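Local coordinates for protein glycosyl hydrolase, BNR repeat (Ralstonia eutropha, PDB 3B7F) that probably acts as a glycosyl hydrolase, built as a seven-bladed beta-propeller with BNR repeats, though its substrate is not established, at residues A96-A101 with G147-P152; P177-I182 with Y193-S198; I268-M272 with A321-W325; P309-P313 with P333-L339; Q328-L332 with E371-W375. All coordinates share one frame; numbering follows the deposited sequence. Where two conformers were deposited one is given.

Contact 1: A96-A101 with G147-P152. With EDO (1,2-ethanediol), chain Q.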
# COMPACT_ATOMS: atom_id res chain seq x y z
N ALA A 96 -11.10 9.86 -15.74
CA ALA A 96 -12.30 10.10 -14.93
C ALA A 96 -13.12 11.25 -15.50
O ALA A 96 -12.54 12.24 -15.95
CB ALA A 96 -11.94 10.41 -13.45
N THR A 97 -14.45 11.12 -15.50
CA THR A 97 -15.30 12.22 -15.94
C THR A 97 -15.24 13.25 -14.79
O THR A 97 -15.09 14.45 -15.06
CB THR A 97 -16.73 11.78 -16.36
OG1 THR A 97 -17.42 11.18 -15.27
CG2 THR A 97 -16.65 10.80 -17.49
N ARG A 98 -15.26 12.76 -13.54
CA ARG A 98 -15.10 13.61 -12.35
C ARG A 98 -14.03 13.00 -11.42
O ARG A 98 -14.35 12.18 -10.55
CB ARG A 98 -16.43 13.77 -11.62
CG ARG A 98 -16.37 14.67 -10.38
CD ARG A 98 -17.65 14.59 -9.56
NE ARG A 98 -17.48 15.26 -8.26
CZ ARG A 98 -18.35 15.23 -7.24
NH1 ARG A 98 -19.49 14.54 -7.31
NH2 ARG A 98 -18.05 15.89 -6.11
N PRO A 99 -12.75 13.41 -11.57
CA PRO A 99 -11.75 12.87 -10.66
C PRO A 99 -11.85 13.49 -9.25
O PRO A 99 -12.55 14.48 -9.09
CB PRO A 99 -10.43 13.24 -11.33
CG PRO A 99 -10.75 14.51 -12.06
CD PRO A 99 -12.14 14.32 -12.56
N PRO A 100 -11.17 12.90 -8.25
CA PRO A 100 -11.16 13.47 -6.90
C PRO A 100 -10.76 14.96 -6.83
O PRO A 100 -9.73 15.36 -7.38
CB PRO A 100 -10.10 12.60 -6.19
CG PRO A 100 -10.24 11.29 -6.82
CD PRO A 100 -10.42 11.63 -8.28
N ALA A 101 -11.60 15.76 -6.19
CA ALA A 101 -11.38 17.19 -6.03
C ALA A 101 -12.09 17.61 -4.79
O ALA A 101 -13.23 17.19 -4.58
CB ALA A 101 -11.93 17.97 -7.21
N GLY A 147 -15.10 4.04 -10.78
CA GLY A 147 -14.07 5.05 -10.85
C GLY A 147 -14.22 6.09 -11.92
O GLY A 147 -13.26 6.80 -12.17
N ALA A 148 -15.39 6.20 -12.56
CA ALA A 148 -15.62 7.25 -13.55
C ALA A 148 -15.74 8.62 -12.88
O ALA A 148 -15.13 9.59 -13.34
CB ALA A 148 -16.86 6.94 -14.42
N SER A 149 -16.49 8.66 -11.78
CA SER A 149 -16.75 9.89 -11.01
C SER A 149 -16.48 9.63 -9.54
O SER A 149 -16.75 8.54 -9.03
CB SER A 149 -18.19 10.39 -11.22
OG SER A 149 -19.13 9.45 -10.76
N TRP A 150 -15.95 10.65 -8.88
CA TRP A 150 -15.57 10.60 -7.49
C TRP A 150 -16.17 11.75 -6.73
O TRP A 150 -16.26 12.85 -7.28
CB TRP A 150 -14.05 10.68 -7.40
CG TRP A 150 -13.36 9.49 -8.03
CD1 TRP A 150 -13.03 9.32 -9.35
CD2 TRP A 150 -12.96 8.30 -7.36
NE1 TRP A 150 -12.44 8.11 -9.53
CE2 TRP A 150 -12.40 7.45 -8.34
CE3 TRP A 150 -13.04 7.85 -6.03
CZ2 TRP A 150 -11.90 6.19 -8.02
CZ3 TRP A 150 -12.57 6.61 -5.72
CH2 TRP A 150 -12.00 5.79 -6.71
N GLU A 151 -16.60 11.50 -5.49
CA GLU A 151 -17.11 12.54 -4.60
C GLU A 151 -16.35 12.42 -3.26
O GLU A 151 -15.89 11.32 -2.90
CB GLU A 151 -18.61 12.37 -4.37
CG GLU A 151 -18.96 11.21 -3.40
CD GLU A 151 -20.42 10.79 -3.38
OE1 GLU A 151 -21.30 11.59 -3.82
OE2 GLU A 151 -20.66 9.64 -2.91
N PRO A 152 -16.20 13.53 -2.52
CA PRO A 152 -15.58 13.43 -1.20
C PRO A 152 -16.38 12.57 -0.21
O PRO A 152 -17.60 12.52 -0.30
CB PRO A 152 -15.59 14.87 -0.68
CG PRO A 152 -16.05 15.73 -1.76
CD PRO A 152 -16.55 14.92 -2.88
C1 EDO Q . -19.75 9.01 -7.80
O1 EDO Q . -19.49 7.67 -8.25
C2 EDO Q . -20.05 9.07 -6.31
O2 EDO Q . -20.97 8.04 -5.94
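R98 and S149 form a single backbone bridge where the connection leaving one propeller blade lies along the Asp-box turn of the next, the BNR signature loop running from S143 through D145 to W150. A148 O is the shared acceptor. R98 N donates to A148 O at 3.2 Å with a nearly straight N-H (165°), while T97 N and T97 OG1 add weaker bonds. In return W150 N donates in the carbonyl plane to R98 O (2.8 Å), and S149 CA sends a C-H to the same oxygen. Within the turn the indole NE1 is held by a weak bond to G147 O, and S149 OG is taken by D145. S149 O accepts from S143 OG and from O1 of an ethanediol molecule (3.0 Å). R98 runs outward with CG anti to its backbone N (chi1 -178°) and lays one face of its guanidinium across W150 O and E151 CA. NE lies close to W150 O, but the angle is too poor for a hydrogen bond. P100 lies over one face of the indole, its CD 3.9 Å from the centroid of the W150 five-membered ring.

Contact 2: P177-I182 with Y193-S198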
# COMPACT_ATOMS: atom_id res chain seq x y z
N PRO A 177 2.06 15.31 2.44
CA PRO A 177 1.39 14.36 3.31
C PRO A 177 0.28 13.65 2.52
O PRO A 177 -0.25 14.19 1.57
CB PRO A 177 0.83 15.25 4.41
CG PRO A 177 0.49 16.50 3.72
CD PRO A 177 1.59 16.68 2.70
N LYS A 178 -0.08 12.45 2.93
CA LYS A 178 -1.00 11.64 2.13
C LYS A 178 -1.85 10.69 2.93
O LYS A 178 -1.50 10.32 4.06
CB LYS A 178 -0.19 10.82 1.12
CG LYS A 178 0.70 9.79 1.80
CD LYS A 178 1.83 9.31 0.94
CE LYS A 178 2.94 10.30 0.77
NZ LYS A 178 4.20 9.56 0.48
N MSE A 179 -2.93 10.27 2.29
CA MSE A 179 -3.89 9.34 2.80
C MSE A 179 -3.55 8.02 2.12
O MSE A 179 -3.38 7.96 0.89
CB MSE A 179 -5.28 9.83 2.40
CG MSE A 179 -6.45 8.86 2.48
SE MSE A 179 -7.46 8.81 4.07
CE MSE A 179 -8.06 10.64 4.23
N HIS A 180 -3.48 6.94 2.89
CA HIS A 180 -3.13 5.66 2.33
C HIS A 180 -3.83 4.57 3.12
O HIS A 180 -4.67 4.87 3.96
CB HIS A 180 -1.60 5.51 2.33
CG HIS A 180 -0.97 5.63 3.68
ND1 HIS A 180 -0.99 4.61 4.60
CD2 HIS A 180 -0.25 6.63 4.24
CE1 HIS A 180 -0.35 4.99 5.70
NE2 HIS A 180 0.12 6.21 5.50
N SER A 181 -3.50 3.31 2.82
CA SER A 181 -3.97 2.16 3.54
C SER A 181 -5.48 2.18 3.85
O SER A 181 -5.88 1.99 4.99
CB SER A 181 -3.16 2.03 4.83
OG SER A 181 -1.79 1.98 4.54
N ILE A 182 -6.27 2.42 2.80
CA ILE A 182 -7.72 2.42 2.89
C ILE A 182 -8.14 0.95 2.80
O ILE A 182 -7.90 0.25 1.81
CB ILE A 182 -8.39 3.30 1.81
CG1 ILE A 182 -7.93 4.75 1.94
CG2 ILE A 182 -9.92 3.24 1.95
CD1 ILE A 182 -8.27 5.62 0.72
N TYR A 193 -10.95 1.34 7.67
CA TYR A 193 -9.72 1.81 8.28
C TYR A 193 -8.99 2.66 7.24
O TYR A 193 -9.12 2.42 6.04
CB TYR A 193 -8.76 0.69 8.73
CG TYR A 193 -9.24 -0.26 9.82
CD1 TYR A 193 -9.24 0.11 11.17
CD2 TYR A 193 -9.59 -1.57 9.51
CE1 TYR A 193 -9.64 -0.79 12.17
CE2 TYR A 193 -9.98 -2.46 10.47
CZ TYR A 193 -10.02 -2.08 11.78
OH TYR A 193 -10.41 -3.03 12.66
N ILE A 194 -8.27 3.68 7.70
CA ILE A 194 -7.45 4.53 6.81
C ILE A 194 -6.14 4.82 7.53
O ILE A 194 -6.06 4.71 8.75
CB ILE A 194 -8.15 5.84 6.36
CG1 ILE A 194 -8.50 6.75 7.56
CG2 ILE A 194 -9.41 5.52 5.48
CD1 ILE A 194 -9.22 8.08 7.16
N GLY A 195 -5.11 5.19 6.77
CA GLY A 195 -3.80 5.54 7.32
C GLY A 195 -3.44 6.90 6.78
O GLY A 195 -3.75 7.24 5.64
N MSE A 196 -2.80 7.71 7.60
CA MSE A 196 -2.40 9.01 7.16
C MSE A 196 -0.99 9.30 7.60
O MSE A 196 -0.64 9.09 8.75
CB MSE A 196 -3.32 10.06 7.74
CG MSE A 196 -4.74 9.81 7.45
SE MSE A 196 -5.70 11.42 7.68
CE MSE A 196 -5.09 12.00 9.35
N SER A 197 -0.21 9.81 6.65
CA SER A 197 1.15 10.21 6.86
C SER A 197 1.18 11.74 6.73
O SER A 197 1.17 12.23 5.63
CB SER A 197 2.07 9.52 5.87
OG SER A 197 2.09 8.12 6.16
N SER A 198 1.14 12.50 7.82
CA SER A 198 1.01 12.04 9.23
C SER A 198 -0.43 12.13 9.69
O SER A 198 -1.29 12.69 8.99
CB SER A 198 1.92 12.86 10.14
OG SER A 198 1.63 14.22 10.03
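H180 lies flat over the G195 peptide in a beta hairpin that joins strands 178-184 and 192-197 of one propeller blade. The pairing is antiparallel, with K178-S197 and H180-G195 as hydrogen-bonded pairs and M179-M196 between them as a non-hydrogen-bonded one. On the face bearing K178, H180 and S197, the imidazole folds back across the neighbouring strand because CG sits between the backbone N and carbonyl carbon (chi1 59°). G195 O then lies 3.7 Å above the plane of the H180 ring, over its centre, and G195 CA sends a CH-pi contact to the same ring. Both ring nitrogens are engaged: ND1 shares a hydrogen bond with S181 OG, and NE2 donates to S197 OG close to the ring plane. S197 OG is itself bound to D233 and R343 beyond the hairpin, which ties the histidine into a wider polar network.

On the face bearing M179 and M196 the contacts are apolar. M179, with CG anti to its backbone N (chi1 164°) and its chain bent further out, crosses I194 at a slant and sets SE 3.6 Å from I194 CD1, while its CE approaches M196 SE. F156, from helix 154-157, packs against all three of these side chains. Further along the hairpin, I182 CG1 comes to 3.9 Å from I194 CG2.

Contact 3: I268-M272 with A321-W325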
# COMPACT_ATOMS: atom_id res chain seq x y z
N ILE A 268 5.74 -6.00 17.39
CA ILE A 268 6.38 -7.24 16.96
C ILE A 268 7.73 -6.98 16.31
O ILE A 268 8.56 -7.86 16.32
CB ILE A 268 5.49 -8.10 16.01
CG1 ILE A 268 5.02 -7.32 14.75
CG2 ILE A 268 4.29 -8.68 16.82
CD1 ILE A 268 4.29 -8.16 13.69
N GLY A 269 7.94 -5.77 15.80
CA GLY A 269 9.24 -5.34 15.35
C GLY A 269 10.38 -5.34 16.37
O GLY A 269 11.54 -5.32 15.99
N ASP A 270 10.07 -5.37 17.66
CA ASP A 270 11.09 -5.54 18.71
C ASP A 270 11.78 -6.91 18.68
O ASP A 270 12.78 -7.08 19.37
CB ASP A 270 10.48 -5.25 20.09
CG ASP A 270 10.14 -3.77 20.29
OD1 ASP A 270 10.68 -2.95 19.52
OD2 ASP A 270 9.38 -3.41 21.23
N ALA A 271 11.27 -7.88 17.91
CA ALA A 271 11.92 -9.17 17.71
C ALA A 271 12.97 -9.10 16.61
O ALA A 271 13.71 -10.05 16.43
CB ALA A 271 10.90 -10.26 17.40
N MSE A 272 13.01 -7.98 15.87
CA MSE A 272 14.00 -7.78 14.82
C MSE A 272 15.40 -7.61 15.40
O MSE A 272 15.54 -7.18 16.56
CB MSE A 272 13.67 -6.54 13.95
CG MSE A 272 12.47 -6.72 13.00
SE MSE A 272 12.82 -7.88 11.48
CE MSE A 272 14.07 -6.76 10.47
N ALA A 321 3.50 -14.68 13.42
CA ALA A 321 2.83 -13.42 13.80
C ALA A 321 3.73 -12.37 14.47
O ALA A 321 3.23 -11.53 15.22
CB ALA A 321 1.59 -13.70 14.66
N GLY A 322 5.03 -12.42 14.16
CA GLY A 322 5.99 -11.44 14.65
C GLY A 322 6.85 -11.83 15.84
O GLY A 322 7.68 -11.03 16.28
N GLU A 323 6.68 -13.06 16.33
CA GLU A 323 7.46 -13.58 17.46
C GLU A 323 8.92 -13.75 17.06
O GLU A 323 9.82 -13.56 17.88
CB GLU A 323 6.92 -14.93 17.95
CG GLU A 323 7.39 -15.29 19.38
CD GLU A 323 7.29 -16.76 19.75
OE1 GLU A 323 6.81 -17.61 18.96
OE2 GLU A 323 7.71 -17.07 20.88
N SER A 324 9.16 -14.12 15.79
CA SER A 324 10.51 -14.29 15.25
C SER A 324 10.52 -13.81 13.79
O SER A 324 9.50 -13.82 13.11
CB SER A 324 11.00 -15.74 15.35
OG SER A 324 10.27 -16.60 14.50
N TRP A 325 11.69 -13.38 13.34
CA TRP A 325 11.88 -12.88 11.98
C TRP A 325 13.08 -13.56 11.35
O TRP A 325 14.08 -13.80 12.03
CB TRP A 325 12.11 -11.35 11.99
CG TRP A 325 10.93 -10.55 12.49
CD1 TRP A 325 10.67 -10.16 13.78
CD2 TRP A 325 9.86 -10.05 11.70
NE1 TRP A 325 9.52 -9.43 13.83
CE2 TRP A 325 8.99 -9.35 12.57
CE3 TRP A 325 9.55 -10.11 10.33
CZ2 TRP A 325 7.83 -8.71 12.11
CZ3 TRP A 325 8.39 -9.48 9.88
CH2 TRP A 325 7.54 -8.80 10.77
O HOH W 1 13.75 -13.01 15.47
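The W325 indole is met on one face by M272 and along its edge by I268 and A271. Over the face, M272 SE lies 3.8 Å from the centroid of the W325 five-membered ring, displaced toward the rim, in a Met-aromatic contact; M272 CG adds a CH-pi contact nearer the ring normal (13°). Chi1 and chi2 of the selenomethionine, both -72°, place SE over the ring. The two side chains cross at roughly a right angle. At the edge, W325 NE1 donates almost straight to I268 O at 3.1 Å, although it comes from well above the carbonyl plane. A271 N approaches that oxygen from the opposite face, within the 3-10 turn, and I268 O is thereby gripped by two donors. This tryptophan closes an Asp box of the BNR type, T318 to W325, whose D320 holds S324 OG; here the turn of one propeller blade docks on the loop leaving the preceding blade. A271 CB, also in the indole plane, sits 3.6 Å from W325 CD1 and beside the carbonyls of G322 and E323. I268 packs on the glycine, its CB 3.6 Å from G322 CA, and its CD1 touches W325 CZ2. A water bridges A271 O and W325 N.

Contact 4: P309-P313 with P333-L339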
# COMPACT_ATOMS: atom_id res chain seq x y z
N PRO A 309 18.51 4.05 2.78
CA PRO A 309 18.76 2.65 2.51
C PRO A 309 20.02 2.17 3.23
O PRO A 309 20.86 3.00 3.58
CB PRO A 309 19.01 2.64 1.00
CG PRO A 309 19.62 3.96 0.71
CD PRO A 309 18.93 4.91 1.64
N GLY A 310 20.11 0.85 3.42
CA GLY A 310 21.30 0.17 3.91
C GLY A 310 21.94 -0.46 2.68
O GLY A 310 21.35 -0.51 1.60
N GLY A 311 23.17 -0.92 2.82
CA GLY A 311 23.88 -1.49 1.69
C GLY A 311 23.67 -2.95 1.44
O GLY A 311 24.19 -3.46 0.48
N LYS A 312 22.92 -3.63 2.31
CA LYS A 312 22.72 -5.09 2.24
C LYS A 312 21.25 -5.39 2.20
O LYS A 312 20.67 -5.73 3.23
CB LYS A 312 23.40 -5.75 3.43
CG LYS A 312 24.92 -5.54 3.39
CD LYS A 312 25.65 -6.28 4.47
CE LYS A 312 27.16 -6.06 4.33
NZ LYS A 312 27.95 -6.65 5.48
N PRO A 313 20.63 -5.33 0.99
CA PRO A 313 19.17 -5.46 0.91
C PRO A 313 18.62 -6.81 1.31
O PRO A 313 19.24 -7.85 1.05
CB PRO A 313 18.87 -5.17 -0.56
CG PRO A 313 20.13 -5.51 -1.28
CD PRO A 313 21.23 -5.16 -0.35
N PRO A 333 21.60 -8.63 -4.38
CA PRO A 333 22.96 -8.13 -4.28
C PRO A 333 23.40 -8.23 -2.83
O PRO A 333 22.65 -7.81 -1.92
CB PRO A 333 22.83 -6.68 -4.69
CG PRO A 333 21.67 -6.65 -5.55
CD PRO A 333 20.72 -7.61 -4.98
N THR A 334 24.59 -8.79 -2.64
CA THR A 334 25.09 -9.07 -1.31
C THR A 334 25.57 -7.80 -0.55
O THR A 334 25.37 -7.71 0.65
CB THR A 334 26.16 -10.19 -1.35
OG1 THR A 334 26.30 -10.77 -0.05
CG2 THR A 334 27.52 -9.66 -1.86
N ASP A 335 26.17 -6.83 -1.24
CA ASP A 335 26.62 -5.59 -0.57
C ASP A 335 26.80 -4.43 -1.54
O ASP A 335 26.68 -4.63 -2.73
CB ASP A 335 27.87 -5.84 0.33
CG ASP A 335 28.94 -6.65 -0.36
OD1 ASP A 335 29.23 -6.36 -1.54
OD2 ASP A 335 29.48 -7.58 0.29
N GLN A 336 27.06 -3.23 -1.00
CA GLN A 336 27.11 -1.97 -1.77
C GLN A 336 25.90 -1.86 -2.74
O GLN A 336 26.05 -1.55 -3.91
CB GLN A 336 28.48 -1.75 -2.44
CG GLN A 336 29.66 -1.27 -1.47
CD GLN A 336 29.58 0.23 -1.04
OE1 GLN A 336 28.67 0.99 -1.44
NE2 GLN A 336 30.53 0.65 -0.22
N ALA A 337 24.72 -2.17 -2.21
CA ALA A 337 23.45 -2.14 -2.93
C ALA A 337 22.43 -1.39 -2.06
O ALA A 337 21.86 -1.94 -1.11
CB ALA A 337 23.01 -3.51 -3.24
N TRP A 338 22.21 -0.12 -2.42
CA TRP A 338 21.44 0.83 -1.62
C TRP A 338 20.06 0.97 -2.22
O TRP A 338 19.73 1.93 -2.91
CB TRP A 338 22.18 2.16 -1.51
CG TRP A 338 23.56 1.92 -1.08
CD1 TRP A 338 24.62 1.63 -1.89
CD2 TRP A 338 24.06 1.94 0.23
NE1 TRP A 338 25.73 1.45 -1.17
CE2 TRP A 338 25.42 1.61 0.15
CE3 TRP A 338 23.50 2.19 1.48
CZ2 TRP A 338 26.23 1.52 1.27
CZ3 TRP A 338 24.29 2.12 2.59
CH2 TRP A 338 25.65 1.79 2.49
N LEU A 339 19.24 -0.03 -1.87
CA LEU A 339 17.88 -0.18 -2.35
C LEU A 339 16.82 0.43 -1.45
O LEU A 339 16.78 0.19 -0.24
CB LEU A 339 17.58 -1.67 -2.60
CG LEU A 339 18.04 -2.32 -3.92
CD1 LEU A 339 19.45 -2.10 -4.26
CD2 LEU A 339 17.74 -3.85 -3.89
O HOH W 2 19.27 -1.99 0.73
O HOH W 3 17.71 -0.78 2.56
O HOH W 4 21.72 -8.60 0.39
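G311 presses its bare backbone against the indole of W338: G311 CA stands 3.5 Å from the centroid of the W338 six-membered ring, nearly on the ring normal (3°), a clear CH-pi contact. Having no side chain, the glycine lets the backbone lie this low over the aromatic face, and G311 N also settles over it. The indole works as a flat shelf for 309-311. It is steadied from within its own loop by W338 NE1, which donates to Q336 OE1 at 3.0 Å, close to the ring plane.

Prolines bulge before and after: P309 directly precedes the glycine pair, and P313 follows after K312. P309 crosses W338 at about a right angle, with P309 CG 3.8 Å from W338 CB and P309 CB against L339 O. P313 plugs the concave side of 333-339, where its CD lies beside both P333 O and A337 O. There P313 CD also touches A337 CB, and P313 CB meets L339 CD2 at 3.8 Å. Near P313 the aliphatic part of K312 runs extended past T334 O, with K312 CG 3.5 Å from that oxygen.

One direct hydrogen bond pins the two shapes together, A337 N to G311 O (3.0 Å). Three waters add bridges: one joins G310 N to L339 O, another G310 O to L339 N, and a third P313 O to P333 O. This is loop-to-loop packing at the surface of the seven-bladed propeller, between the segment entering strand 315-318 and the connection from strand 326-328 to strand 346-348, the first of the following blade.

Contact 5: Q328-L332 with E371-W375. With EDO (1,2-ethanediol), chain L.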
# COMPACT_ATOMS: atom_id res chain seq x y z
N GLN A 328 15.62 -12.81 4.42
CA GLN A 328 15.47 -13.39 3.13
C GLN A 328 16.21 -12.53 2.11
O GLN A 328 15.71 -11.50 1.72
CB GLN A 328 14.02 -13.46 2.77
CG GLN A 328 13.20 -14.38 3.63
CD GLN A 328 11.77 -14.52 3.12
OE1 GLN A 328 11.14 -13.54 2.70
NE2 GLN A 328 11.25 -15.77 3.11
N ASP A 329 17.38 -12.99 1.69
CA ASP A 329 18.25 -12.28 0.74
C ASP A 329 18.90 -13.15 -0.34
O ASP A 329 19.81 -12.65 -0.99
CB ASP A 329 19.35 -11.50 1.50
CG ASP A 329 20.27 -12.41 2.29
OD1 ASP A 329 20.21 -13.63 2.13
OD2 ASP A 329 21.04 -11.91 3.13
N ARG A 330 18.46 -14.40 -0.55
CA ARG A 330 19.08 -15.23 -1.60
C ARG A 330 18.68 -14.72 -2.97
O ARG A 330 17.48 -14.57 -3.24
CB ARG A 330 18.67 -16.68 -1.52
CG ARG A 330 19.10 -17.37 -0.32
CD ARG A 330 18.70 -18.82 -0.42
NE ARG A 330 18.81 -19.44 0.89
CZ ARG A 330 19.87 -20.06 1.39
NH1 ARG A 330 21.00 -20.23 0.70
NH2 ARG A 330 19.78 -20.55 2.62
N GLY A 331 19.69 -14.48 -3.81
CA GLY A 331 19.51 -13.90 -5.11
C GLY A 331 19.71 -12.38 -5.17
O GLY A 331 19.90 -11.84 -6.25
N LEU A 332 19.67 -11.70 -4.02
CA LEU A 332 19.82 -10.26 -3.98
C LEU A 332 21.29 -9.86 -3.91
O LEU A 332 22.14 -10.66 -3.45
CB LEU A 332 19.08 -9.68 -2.78
CG LEU A 332 17.59 -9.91 -2.66
CD1 LEU A 332 17.12 -9.25 -1.34
CD2 LEU A 332 16.81 -9.36 -3.92
N GLU A 371 7.74 -17.91 -1.35
CA GLU A 371 7.50 -17.19 -0.12
C GLU A 371 8.68 -16.33 0.37
O GLU A 371 8.89 -16.15 1.57
CB GLU A 371 7.00 -18.20 0.94
CG GLU A 371 5.76 -18.98 0.48
CD GLU A 371 5.17 -19.94 1.52
OE1 GLU A 371 5.94 -20.35 2.43
OE2 GLU A 371 3.95 -20.30 1.36
N GLY A 372 9.44 -15.79 -0.59
CA GLY A 372 10.58 -14.94 -0.34
C GLY A 372 11.93 -15.60 -0.09
O GLY A 372 12.91 -14.91 0.13
N GLU A 373 12.00 -16.93 -0.14
CA GLU A 373 13.26 -17.63 0.08
C GLU A 373 14.31 -17.37 -1.02
O GLU A 373 15.48 -17.28 -0.71
CB GLU A 373 13.01 -19.13 0.26
CG GLU A 373 12.23 -19.46 1.53
CD GLU A 373 13.01 -19.12 2.81
OE1 GLU A 373 14.19 -19.56 2.90
OE2 GLU A 373 12.44 -18.45 3.72
N HIS A 374 13.89 -17.29 -2.28
CA HIS A 374 14.79 -16.97 -3.39
C HIS A 374 14.20 -15.83 -4.19
O HIS A 374 12.98 -15.73 -4.31
CB HIS A 374 15.05 -18.18 -4.28
CG HIS A 374 15.71 -19.32 -3.56
ND1 HIS A 374 15.00 -20.22 -2.79
CD2 HIS A 374 17.00 -19.71 -3.50
CE1 HIS A 374 15.83 -21.10 -2.27
NE2 HIS A 374 17.05 -20.82 -2.69
N TRP A 375 15.08 -14.97 -4.71
CA TRP A 375 14.72 -13.79 -5.47
C TRP A 375 15.40 -13.84 -6.82
O TRP A 375 16.50 -14.35 -6.93
CB TRP A 375 15.12 -12.50 -4.70
CG TRP A 375 14.39 -12.37 -3.42
CD1 TRP A 375 14.82 -12.76 -2.18
CD2 TRP A 375 13.07 -11.84 -3.25
NE1 TRP A 375 13.84 -12.48 -1.25
CE2 TRP A 375 12.76 -11.92 -1.87
CE3 TRP A 375 12.12 -11.31 -4.12
CZ2 TRP A 375 11.53 -11.51 -1.36
CZ3 TRP A 375 10.90 -10.89 -3.60
CH2 TRP A 375 10.62 -11.00 -2.24
C1 EDO L . 15.77 -22.73 1.80
O1 EDO L . 15.27 -21.52 1.25
C2 EDO L . 17.22 -22.85 1.40
O2 EDO L . 17.90 -23.77 2.27
O HOH W 5 16.52 -16.02 1.46
O HOH W 6 16.35 -18.33 2.79
O HOH W 7 19.30 -13.48 -8.49
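Q328 reaches over G372 and spends both N-H bonds of its side-chain amide on the opposite turn, NE2 donating to E371 O (2.8 Å) and to E373 OE2 (3.0 Å). Both acceptors lie near the amide plane, which fixes its rotation, although E373 OE2 is met from above its carboxylate. This is the close-packed part: Q328 CB sits 3.2 Å from G372 O, and W375 N donates to R330 O at 2.8 Å. L332, in the type II turn that starts at D329, lies alongside the indole with CD2 3.7 Å from W375 CB.

The outer side is looser and wet. R330 and H374 run side by side, with R330 CD 3.4 Å from H374 NE2, while D370 takes the histidine's other nitrogen. One water links R330 N with E373 O, a second lies between R330 NE and E373 OE1, and an ethanediol molecule donates to the latter oxygen.

S368 to W375 is an Asp-box turn of the last full blade in sequence, docked on the exit of strand 326-328 from the blade before. Its W375 reaches inward to V315 of strand 315-318, V356 of strand 356-359 and W366 of strand 365-368, and meets F358 edge-to-face.

Overall arrangement
Contacts 1, 3 and 5 repeat one theme around the propeller: an Asp-box tryptophan docks on the loop leaving the preceding blade. All three lie about 21 Å from the chain centre. Contact 1 is on the far side, its centre 40 to 41 Å from those of contacts 3, 4 and 5. Contacts 3 and 5, centres about 19 Å apart, nearly adjoin in sequence through strand 326-328. The centres of contacts 4 and 5 are about 14 Å apart, and P313 O meets L332 CD1 at 3.5 Å. Contact 2 lies within a single blade, about 10 Å from the chain centre and probably closer to the propeller axis; in sialidase-like relatives the active site lies at one end of that axis, but none is established here.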